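Local coordinates for BH1974 protein (Bacillus halodurans, PDB 3ON5) that probably acts as an XdhC/CoxI-type accessory factor in the maturation of molybdenum-dependent dehydrogenases such as xanthine dehydrogenase, at residues His312-Ser320 against Ser332-Leu340. Residues are numbered along the deposited sequence; the frame is centred on the assembly and turned at random.
Sequences HLYSPVGLS and SIVAQLIQL
Two flat groups meet where the Tyr314 ring approaches the amide of Gln336, their planes 56° apart, with Gln336 NE2 3.6 Å from Tyr314 CD2. Both Gln336 NE2 and Leu340 CD1 stand oblique to the ring, and the ring of Tyr290 also meets it, inclined by about 30°. Strand 313-314 is the edge strand, in this chain, of the parallel sheet of the XdhC Rossmann domain, next to strand 290-293, and after a cis peptide before Pro316 the chain runs on to helix 326-343. Leu340 points back at the phenol end, its CD1 3.6 Å from Tyr314 CZ. Gln336 has CG anti to the backbone N (chi1 -168°) and an extended chain that brings its amide up to the backbone of Gly318. Gly318 N donates to Gln336 OE1 (2.8 Å) from above the carbonyl plane, and Tyr290 OH also hydrogen-bonds this oxygen. Cutting Gln336 back to an alanine would probably leave Gly318 N and Tyr290 OH without their shared acceptor and open a gap between the Tyr314 ring and Gly318. Val317 CG1 packs on Ile333 CG1 at 3.9 Å, and both side chains touch Leu267 of strand 265-268. Leu319 lays CD1 against Ala335 CB (3.7 Å), while CD2 turns to the Gln339 amide; Ile321 of the second subunit packs on both Leu319 and Gln339. Ser332 O takes two N-H groups, one on each face of its carbonyl: Gln336 N within the helix and Leu319 N at 3.3 Å across the contact. Ser332 OG returns a bond to Leu319 O, 2.7 Å long, in the carbonyl plane and on a lone pair.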
loop_
_atom_site.group_PDB
_atom_site.type_symbol
_atom_site.label_atom_id
_atom_site.label_comp_id
_atom_site.label_asym_id
_atom_site.label_seq_id
_atom_site.Cartn_x
_atom_site.Cartn_y
_atom_site.Cartn_z
ATOM N N HIS A 312 17.115 -31.137 -32.326
ATOM C CA HIS A 312 16.500 -29.914 -31.830
ATOM C C HIS A 312 17.555 -28.866 -31.446
ATOM O O HIS A 312 17.537 -28.303 -30.347
ATOM C CB HIS A 312 15.583 -30.233 -30.643
ATOM C CG HIS A 312 14.566 -31.279 -30.987
ATOM N ND1 HIS A 312 14.765 -32.607 -30.662
ATOM C CD2 HIS A 312 13.434 -31.178 -31.725
ATOM C CE1 HIS A 312 13.724 -33.262 -31.154
ATOM N NE2 HIS A 312 12.900 -32.447 -31.807
ATOM N N LEU A 313 18.414 -28.548 -32.409
ATOM C CA LEU A 313 19.431 -27.525 -32.270
ATOM C C LEU A 313 18.884 -26.194 -32.773
ATOM O O LEU A 313 18.265 -26.144 -33.838
ATOM C CB LEU A 313 20.701 -27.923 -33.023
ATOM C CG LEU A 313 21.877 -26.952 -32.923
ATOM C CD1 LEU A 313 22.356 -26.811 -31.482
ATOM C CD2 LEU A 313 22.992 -27.334 -33.867
ATOM N N TYR A 314 19.086 -25.124 -31.992
ATOM C CA TYR A 314 18.629 -23.778 -32.308
ATOM C C TYR A 314 19.804 -22.827 -32.216
ATOM O O TYR A 314 20.282 -22.508 -31.125
ATOM C CB TYR A 314 17.478 -23.358 -31.373
ATOM C CG TYR A 314 16.210 -24.158 -31.569
ATOM C CD1 TYR A 314 16.051 -25.412 -30.983
ATOM C CD2 TYR A 314 15.145 -23.643 -32.299
ATOM C CE1 TYR A 314 14.884 -26.156 -31.165
ATOM C CE2 TYR A 314 13.972 -24.377 -32.488
ATOM C CZ TYR A 314 13.851 -25.638 -31.930
ATOM O OH TYR A 314 12.705 -26.365 -32.139
ATOM N N SER A 315 20.335 -22.458 -33.375
ATOM C CA SER A 315 21.425 -21.495 -33.481
ATOM C C SER A 315 21.208 -20.691 -34.759
ATOM O O SER A 315 21.091 -21.301 -35.824
ATOM C CB SER A 315 22.803 -22.150 -33.433
ATOM O OG SER A 315 23.805 -21.188 -33.132
ATOM N N PRO A 316 21.009 -19.346 -34.660
ATOM C CA PRO A 316 21.114 -18.499 -33.452
ATOM C C PRO A 316 19.954 -18.769 -32.500
ATOM O O PRO A 316 18.858 -19.185 -32.912
ATOM C CB PRO A 316 21.095 -17.066 -34.017
ATOM C CG PRO A 316 21.406 -17.212 -35.475
ATOM C CD PRO A 316 20.773 -18.514 -35.850
ATOM N N VAL A 317 20.219 -18.597 -31.213
ATOM C CA VAL A 317 19.223 -18.932 -30.225
ATOM C C VAL A 317 18.152 -17.793 -30.163
ATOM O O VAL A 317 18.438 -16.637 -30.495
ATOM C CB VAL A 317 19.907 -19.222 -28.872
ATOM C CG1 VAL A 317 20.444 -17.967 -28.200
ATOM C CG2 VAL A 317 18.993 -19.999 -27.950
ATOM N N GLY A 318 16.920 -18.188 -29.825
ATOM C CA GLY A 318 15.778 -17.295 -29.713
ATOM C C GLY A 318 15.110 -16.926 -31.025
ATOM O O GLY A 318 15.657 -17.166 -32.114
ATOM N N LEU A 319 13.919 -16.306 -30.922
ATOM C CA LEU A 319 13.159 -15.823 -32.075
ATOM C C LEU A 319 13.898 -14.659 -32.734
ATOM O O LEU A 319 14.631 -13.929 -32.041
ATOM C CB LEU A 319 11.738 -15.403 -31.672
ATOM C CG LEU A 319 10.873 -16.443 -30.966
ATOM C CD1 LEU A 319 9.479 -15.905 -30.781
ATOM C CD2 LEU A 319 10.814 -17.751 -31.747
ATOM N N SER A 320 13.771 -14.499 -34.065
ATOM C CA SER A 320 14.548 -13.418 -34.653
ATOM C C SER A 320 13.738 -12.142 -34.574
ATOM O O SER A 320 12.858 -11.890 -35.400
ATOM C CB SER A 320 14.993 -13.728 -36.073
ATOM O OG SER A 320 16.036 -12.821 -36.395
ATOM N N SER A 332 13.948 -13.041 -26.080
ATOM C CA SER A 332 13.972 -13.788 -27.334
ATOM C C SER A 332 14.057 -15.299 -27.078
ATOM O O SER A 332 13.332 -16.067 -27.708
ATOM C CB SER A 332 15.151 -13.323 -28.176
ATOM O OG SER A 332 15.210 -14.056 -29.382
ATOM N N ILE A 333 14.884 -15.710 -26.107
ATOM C CA ILE A 333 15.086 -17.117 -25.788
ATOM C C ILE A 333 13.846 -17.656 -25.074
ATOM O O ILE A 333 13.354 -18.706 -25.475
ATOM C CB ILE A 333 16.384 -17.336 -24.958
ATOM C CG1 ILE A 333 17.629 -16.896 -25.767
ATOM C CG2 ILE A 333 16.516 -18.799 -24.546
ATOM C CD1 ILE A 333 18.830 -16.624 -24.942
ATOM N N VAL A 334 13.324 -16.944 -24.058
ATOM C CA VAL A 334 12.146 -17.391 -23.294
ATOM C C VAL A 334 10.922 -17.462 -24.248
ATOM O O VAL A 334 10.178 -18.446 -24.188
ATOM C CB VAL A 334 11.872 -16.524 -22.050
ATOM C CG1 VAL A 334 10.711 -17.092 -21.259
ATOM C CG2 VAL A 334 13.100 -16.482 -21.153
ATOM N N ALA A 335 10.783 -16.491 -25.181
ATOM C CA ALA A 335 9.748 -16.477 -26.232
ATOM C C ALA A 335 9.812 -17.769 -27.061
ATOM O O ALA A 335 8.799 -18.459 -27.199
ATOM C CB ALA A 335 9.927 -15.262 -27.123
ATOM N N GLN A 336 11.028 -18.144 -27.513
ATOM C CA GLN A 336 11.288 -19.383 -28.257
ATOM C C GLN A 336 10.936 -20.613 -27.431
ATOM O O GLN A 336 10.387 -21.564 -27.974
ATOM C CB GLN A 336 12.761 -19.460 -28.678
ATOM C CG GLN A 336 13.067 -20.562 -29.692
ATOM C CD GLN A 336 14.467 -20.425 -30.193
ATOM O OE1 GLN A 336 15.429 -20.480 -29.433
ATOM N NE2 GLN A 336 14.618 -20.186 -31.476
ATOM N N LEU A 337 11.241 -20.597 -26.131
ATOM C CA LEU A 337 10.978 -21.715 -25.243
ATOM C C LEU A 337 9.479 -21.908 -25.072
ATOM O O LEU A 337 9.013 -23.035 -25.236
ATOM C CB LEU A 337 11.671 -21.524 -23.891
ATOM C CG LEU A 337 13.199 -21.587 -23.911
ATOM C CD1 LEU A 337 13.748 -21.399 -22.530
ATOM C CD2 LEU A 337 13.692 -22.909 -24.440
ATOM N N ILE A 338 8.725 -20.813 -24.828
ATOM C CA ILE A 338 7.257 -20.798 -24.698
ATOM C C ILE A 338 6.632 -21.330 -26.003
ATOM O O ILE A 338 5.803 -22.244 -25.964
ATOM C CB ILE A 338 6.735 -19.361 -24.346
ATOM C CG1 ILE A 338 7.209 -18.953 -22.938
ATOM C CG2 ILE A 338 5.202 -19.287 -24.440
ATOM C CD1 ILE A 338 7.076 -17.451 -22.565
ATOM N N GLN A 339 7.068 -20.781 -27.151
ATOM C CA GLN A 339 6.582 -21.172 -28.462
ATOM C C GLN A 339 6.693 -22.690 -28.677
ATOM O O GLN A 339 5.750 -23.285 -29.171
ATOM C CB GLN A 339 7.362 -20.433 -29.552
ATOM C CG GLN A 339 6.808 -20.662 -30.950
ATOM C CD GLN A 339 7.753 -20.142 -31.991
ATOM O OE1 GLN A 339 7.410 -19.240 -32.763
ATOM N NE2 GLN A 339 8.985 -20.675 -32.004
ATOM N N LEU A 340 7.809 -23.310 -28.274
ATOM C CA LEU A 340 8.036 -24.746 -28.465
ATOM C C LEU A 340 7.258 -25.600 -27.474
ATOM O O LEU A 340 6.855 -26.695 -27.842
ATOM C CB LEU A 340 9.524 -25.104 -28.356
ATOM C CG LEU A 340 10.444 -24.406 -29.356
ATOM C CD1 LEU A 340 11.884 -24.676 -29.032
ATOM C CD2 LEU A 340 10.103 -24.761 -30.818
#